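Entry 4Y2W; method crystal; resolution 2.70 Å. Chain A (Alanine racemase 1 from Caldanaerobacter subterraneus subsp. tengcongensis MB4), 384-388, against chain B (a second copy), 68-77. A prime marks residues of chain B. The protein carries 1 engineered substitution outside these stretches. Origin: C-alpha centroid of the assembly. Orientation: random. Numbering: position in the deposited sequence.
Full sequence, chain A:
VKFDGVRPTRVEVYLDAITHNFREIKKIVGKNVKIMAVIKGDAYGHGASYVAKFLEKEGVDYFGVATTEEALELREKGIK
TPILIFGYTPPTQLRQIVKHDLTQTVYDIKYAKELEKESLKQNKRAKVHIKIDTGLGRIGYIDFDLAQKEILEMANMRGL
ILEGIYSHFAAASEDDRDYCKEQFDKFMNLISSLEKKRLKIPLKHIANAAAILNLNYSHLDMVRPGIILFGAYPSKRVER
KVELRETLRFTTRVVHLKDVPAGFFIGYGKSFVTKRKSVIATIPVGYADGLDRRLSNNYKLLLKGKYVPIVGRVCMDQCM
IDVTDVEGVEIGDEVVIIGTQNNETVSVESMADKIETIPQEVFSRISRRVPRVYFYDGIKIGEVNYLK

Chain A (384-388) VNYLK
Chain B (68-77) TEEALELREK

Five residues at the carboxyl end of chain A meet one face of a helix in the second copy of alanine racemase. Thr68′ to Glu76′ are helical, held by i to i+4 bonds such as Leu72′ N to Thr68′ O at 2.9 Å, Glu73′ N to Glu69′ O at 3.0 Å and Glu76′ N to Leu72′ O at 2.8 Å; the bond from Leu74′ N to Glu70′ O, at 3.4 Å, is weak. Lys77′ (phi/psi -93/9) is the first residue to leave helical values. Its N makes a weak bond to Glu73′ O at 3.3 Å and a shorter one to Leu74′ O at 3.0 Å, so the helix tightens as it ends.

Chain A is extended at Val384 (-131/125) and Asn385 (-106/116), then turns through Tyr386 (-71/-21) and Leu387 (-77/-23), and Lys388 has a positive phi of 62°. Successive side chains differ in direction: Asn385 and Leu387 have CA-to-CB toward the helix, and Tyr386 (chi1 m) is out of reach of it, with its OH hydrogen-bonded elsewhere in the structure. In register, Leu387 lies nearest Glu73′, their CA atoms 6.2 Å apart.

Leu387 is the centre of the contact, buried and covered over 96 Å² of the 261 Å² buried in total. Its chi1 of -78° (m) and chi2 of 59° (p) place CD2 against the helix at Glu69′ and Glu70′, 3.7 Å from Glu69′ O, 3.9 Å from Glu69′ CB and 3.9 Å from Glu70′ CG. A branched aliphatic chain suits this place because what it meets is largely backbone and the methylene portions of acidic residues. Glu69′ O already accepts the bond from Glu73′ N, so the methyl packs beside a carbonyl whose hydrogen-bonding needs are met within the helix.

Three of the glutamates beside the leucine have a carboxylate oxygen hydrogen-bonded outside this contact: Glu69′ OE1, both oxygens of Glu70′, and Glu73′ OE2. Glu69′ starts toward chain A, but chi1 m and chi2 p (78°) lead its end away; its CB and CG remain to cover the neighbours, Asn385 included. Glu70′ points away at CB and runs m, t. Glu73′ points toward chain A in an extended t, t conformation, which brings OE1 to 3.9 Å from Leu387 CG.

Asn385, chi1 t, points toward the helix and lies against Glu69′ at the edge of the contact. At another edge, Glu76′ is directed toward chain A with chi1 t and chi2 off-well at -111°. Its OE2 is 4.5 Å from Leu387 O and 4.4 Å from Lys388 CD. Lys388 points sideways, chi1 t with chi2 and chi3 between wells, and despite its charge it forms no salt bridge with Glu76′; two exposed side chains pass near each other. No hydrogen bond crosses the two stretches, so this contact rests on packing around Leu387.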

ATOM      1  N   VAL A 384      -7.057   4.361 -14.336  1.00 46.93           N
ATOM      2  CA  VAL A 384      -6.826   2.966 -13.983  1.00 46.22           C
ATOM      3  C   VAL A 384      -7.442   2.649 -12.628  1.00 45.45           C
ATOM      4  O   VAL A 384      -7.193   3.330 -11.633  1.00 43.31           O
ATOM      5  CB  VAL A 384      -5.328   2.560 -14.012  1.00 46.51           C
ATOM      6  CG1 VAL A 384      -4.765   2.707 -15.417  1.00 47.09           C
ATOM      7  CG2 VAL A 384      -4.503   3.364 -13.021  1.00 46.95           C
ATOM      8  N   ASN A 385      -8.293   1.629 -12.632  1.00 45.93           N
ATOM      9  CA  ASN A 385      -8.777   0.992 -11.427  1.00 45.74           C
ATOM     10  C   ASN A 385      -8.064  -0.355 -11.344  1.00 43.85           C
ATOM     11  O   ASN A 385      -8.237  -1.201 -12.222  1.00 43.15           O
ATOM     12  CB  ASN A 385     -10.293   0.808 -11.514  1.00 46.96           C
ATOM     13  CG  ASN A 385     -10.908   0.326 -10.209  1.00 49.25           C
ATOM     14  OD1 ASN A 385     -10.598   0.839  -9.127  1.00 48.58           O
ATOM     15  ND2 ASN A 385     -11.804  -0.654 -10.309  1.00 50.36           N
ATOM     16  N   TYR A 386      -7.245  -0.547 -10.313  1.00 43.12           N
ATOM     17  CA  TYR A 386      -6.455  -1.777 -10.193  1.00 43.32           C
ATOM     18  C   TYR A 386      -7.299  -3.010  -9.855  1.00 43.16           C
ATOM     19  O   TYR A 386      -6.871  -4.139 -10.092  1.00 43.08           O
ATOM     20  CB  TYR A 386      -5.319  -1.607  -9.176  1.00 43.18           C
ATOM     21  CG  TYR A 386      -4.193  -0.712  -9.663  1.00 44.09           C
ATOM     22  CD1 TYR A 386      -3.565  -0.952 -10.884  1.00 44.52           C
ATOM     23  CD2 TYR A 386      -3.747   0.363  -8.900  1.00 44.98           C
ATOM     24  CE1 TYR A 386      -2.536  -0.142 -11.335  1.00 45.50           C
ATOM     25  CE2 TYR A 386      -2.717   1.180  -9.343  1.00 45.90           C
ATOM     26  CZ  TYR A 386      -2.113   0.922 -10.561  1.00 46.25           C
ATOM     27  OH  TYR A 386      -1.088   1.728 -11.011  1.00 46.56           O
ATOM     28  N   LEU A 387      -8.490  -2.796  -9.307  1.00 43.51           N
ATOM     29  CA  LEU A 387      -9.441  -3.886  -9.098  1.00 44.88           C
ATOM     30  C   LEU A 387     -10.104  -4.256 -10.433  1.00 47.97           C
ATOM     31  O   LEU A 387     -10.606  -5.368 -10.599  1.00 48.33           O
ATOM     32  CB  LEU A 387     -10.478  -3.515  -8.028  1.00 43.10           C
ATOM     33  CG  LEU A 387     -10.006  -3.599  -6.566  1.00 41.49           C
ATOM     34  CD1 LEU A 387      -8.817  -2.695  -6.276  1.00 40.76           C
ATOM     35  CD2 LEU A 387     -11.148  -3.269  -5.622  1.00 41.02           C
ATOM     36  N   LYS A 388     -10.105  -3.303 -11.368  1.00 52.29           N
ATOM     37  CA  LYS A 388     -10.401  -3.554 -12.784  1.00 55.18           C
ATOM     38  C   LYS A 388     -11.816  -4.087 -13.019  1.00 56.70           C
ATOM     39  O   LYS A 388     -12.613  -3.472 -13.736  1.00 56.36           O
ATOM     40  CB  LYS A 388      -9.352  -4.504 -13.384  1.00 56.50           C
ATOM     41  CG  LYS A 388      -9.401  -4.613 -14.902  1.00 59.27           C
ATOM     42  CD  LYS A 388     -10.162  -5.849 -15.383  1.00 60.15           C
ATOM     43  CE  LYS A 388     -10.959  -5.566 -16.652  1.00 61.35           C
ATOM     44  NZ  LYS A 388     -10.188  -4.830 -17.696  1.00 61.54           N
TER
ATOM     45  N   THR B  68     -17.822  -0.592  -3.480  1.00 31.96           N
ATOM     46  CA  THR B  68     -18.487  -1.111  -4.671  1.00 31.72           C
ATOM     47  C   THR B  68     -17.522  -1.914  -5.540  1.00 31.86           C
ATOM     48  O   THR B  68     -17.864  -2.982  -6.050  1.00 31.38           O
ATOM     49  CB  THR B  68     -19.057   0.051  -5.517  1.00 31.16           C
ATOM     50  OG1 THR B  68     -19.948   0.840  -4.716  1.00 30.55           O
ATOM     51  CG2 THR B  68     -19.796  -0.464  -6.741  1.00 30.96           C
ATOM     52  N   GLU B  69     -16.308  -1.391  -5.688  1.00 32.31           N
ATOM     53  CA  GLU B  69     -15.321  -1.972  -6.584  1.00 32.68           C
ATOM     54  C   GLU B  69     -14.837  -3.307  -6.037  1.00 32.54           C
ATOM     55  O   GLU B  69     -14.517  -4.213  -6.808  1.00 32.73           O
ATOM     56  CB  GLU B  69     -14.147  -1.011  -6.809  1.00 32.96           C
ATOM     57  CG  GLU B  69     -14.520   0.289  -7.531  1.00 33.21           C
ATOM     58  CD  GLU B  69     -15.197   1.325  -6.634  1.00 33.58           C
ATOM     59  OE1 GLU B  69     -15.122   1.193  -5.391  1.00 34.40           O
ATOM     60  OE2 GLU B  69     -15.808   2.279  -7.168  1.00 33.20           O
ATOM     61  N   GLU B  70     -14.802  -3.434  -4.712  1.00 32.37           N
ATOM     62  CA  GLU B  70     -14.491  -4.715  -4.072  1.00 32.81           C
ATOM     63  C   GLU B  70     -15.587  -5.757  -4.304  1.00 32.78           C
ATOM     64  O   GLU B  70     -15.296  -6.944  -4.447  1.00 33.23           O
ATOM     65  CB  GLU B  70     -14.243  -4.538  -2.569  1.00 32.48           C
ATOM     66  CG  GLU B  70     -12.892  -3.921  -2.243  1.00 32.44           C
ATOM     67  CD  GLU B  70     -12.631  -3.791  -0.753  1.00 32.50           C
ATOM     68  OE1 GLU B  70     -13.600  -3.691   0.033  1.00 32.44           O
ATOM     69  OE2 GLU B  70     -11.443  -3.779  -0.365  1.00 33.09           O
ATOM     70  N   ALA B  71     -16.839  -5.315  -4.333  1.00 33.05           N
ATOM     71  CA  ALA B  71     -17.963  -6.221  -4.557  1.00 33.18           C
ATOM     72  C   ALA B  71     -18.006  -6.703  -6.001  1.00 33.61           C
ATOM     73  O   ALA B  71     -18.220  -7.889  -6.258  1.00 34.55           O
ATOM     74  CB  ALA B  71     -19.270  -5.550  -4.181  1.00 32.93           C
ATOM     75  N   LEU B  72     -17.792  -5.787  -6.939  1.00 34.01           N
ATOM     76  CA  LEU B  72     -17.779  -6.138  -8.357  1.00 34.50           C
ATOM     77  C   LEU B  72     -16.591  -7.026  -8.694  1.00 34.72           C
ATOM     78  O   LEU B  72     -16.688  -7.887  -9.568  1.00 35.95           O
ATOM     79  CB  LEU B  72     -17.767  -4.882  -9.230  1.00 34.85           C
ATOM     80  CG  LEU B  72     -19.010  -3.989  -9.108  1.00 35.62           C
ATOM     81  CD1 LEU B  72     -18.756  -2.615  -9.711  1.00 35.58           C
ATOM     82  CD2 LEU B  72     -20.224  -4.649  -9.748  1.00 35.31           C
ATOM     83  N   GLU B  73     -15.476  -6.818  -7.999  1.00 35.22           N
ATOM     84  CA  GLU B  73     -14.285  -7.642  -8.183  1.00 35.18           C
ATOM     85  C   GLU B  73     -14.627  -9.101  -7.916  1.00 35.64           C
ATOM     86  O   GLU B  73     -14.342  -9.965  -8.742  1.00 36.80           O
ATOM     87  CB  GLU B  73     -13.148  -7.188  -7.256  1.00 35.35           C
ATOM     88  CG  GLU B  73     -11.768  -7.674  -7.688  1.00 35.46           C
ATOM     89  CD  GLU B  73     -10.736  -7.661  -6.571  1.00 35.26           C
ATOM     90  OE1 GLU B  73     -11.037  -7.180  -5.451  1.00 35.67           O
ATOM     91  OE2 GLU B  73      -9.611  -8.139  -6.818  1.00 34.07           O
ATOM     92  N   LEU B  74     -15.256  -9.366  -6.773  1.00 35.54           N
ATOM     93  CA  LEU B  74     -15.702 -10.718  -6.431  1.00 35.52           C
ATOM     94  C   LEU B  74     -16.604 -11.291  -7.518  1.00 35.39           C
ATOM     95  O   LEU B  74     -16.339 -12.372  -8.037  1.00 35.54           O
ATOM     96  CB  LEU B  74     -16.456 -10.731  -5.098  1.00 35.75           C
ATOM     97  CG  LEU B  74     -15.689 -10.363  -3.825  1.00 36.38           C
ATOM     98  CD1 LEU B  74     -16.579 -10.573  -2.610  1.00 36.62           C
ATOM     99  CD2 LEU B  74     -14.403 -11.164  -3.677  1.00 36.88           C
ATOM    100  N   ARG B  75     -17.662 -10.559  -7.860  1.00 35.92           N
ATOM    101  CA  ARG B  75     -18.629 -11.015  -8.869  1.00 36.67           C
ATOM    102  C   ARG B  75     -17.981 -11.313 -10.219  1.00 38.57           C
ATOM    103  O   ARG B  75     -18.373 -12.255 -10.899  1.00 37.98           O
ATOM    104  CB  ARG B  75     -19.745  -9.983  -9.062  1.00 35.56           C
ATOM    105  CG  ARG B  75     -20.804 -10.008  -7.977  1.00 35.24           C
ATOM    106  CD  ARG B  75     -21.800 -11.145  -8.169  1.00 34.85           C
ATOM    107  NE  ARG B  75     -22.860 -11.097  -7.161  1.00 34.75           N
ATOM    108  CZ  ARG B  75     -22.873 -11.772  -6.010  1.00 34.76           C
ATOM    109  NH1 ARG B  75     -21.881 -12.597  -5.676  1.00 34.86           N
ATOM    110  NH2 ARG B  75     -23.902 -11.626  -5.182  1.00 34.21           N
ATOM    111  N   GLU B  76     -16.989 -10.509 -10.593  1.00 41.27           N
ATOM    112  CA  GLU B  76     -16.312 -10.660 -11.877  1.00 44.07           C
ATOM    113  C   GLU B  76     -15.439 -11.927 -11.935  1.00 43.97           C
ATOM    114  O   GLU B  76     -15.153 -12.431 -13.019  1.00 45.06           O
ATOM    115  CB  GLU B  76     -15.498  -9.395 -12.184  1.00 46.58           C
ATOM    116  CG  GLU B  76     -14.882  -9.336 -13.575  1.00 49.25           C
ATOM    117  CD  GLU B  76     -13.364  -9.448 -13.548  1.00 52.38           C
ATOM    118  OE1 GLU B  76     -12.824 -10.458 -14.055  1.00 53.87           O
ATOM    119  OE2 GLU B  76     -12.711  -8.520 -13.013  1.00 53.58           O
ATOM    120  N   LYS B  77     -15.044 -12.450 -10.774  1.00 42.86           N
ATOM    121  CA  LYS B  77     -14.294 -13.708 -10.699  1.00 42.69           C
ATOM    122  C   LYS B  77     -15.214 -14.928 -10.491  1.00 41.83           C
ATOM    123  O   LYS B  77     -14.732 -16.030 -10.224  1.00 41.53           O
ATOM    124  CB  LYS B  77     -13.258 -13.647  -9.566  1.00 43.75           C
ATOM    125  CG  LYS B  77     -12.394 -12.392  -9.540  1.00 44.65           C
ATOM    126  CD  LYS B  77     -11.450 -12.279 -10.731  1.00 45.87           C
ATOM    127  CE  LYS B  77     -10.340 -13.320 -10.685  1.00 46.94           C
ATOM    128  NZ  LYS B  77      -9.083 -12.836 -11.321  1.00 47.51           N
TER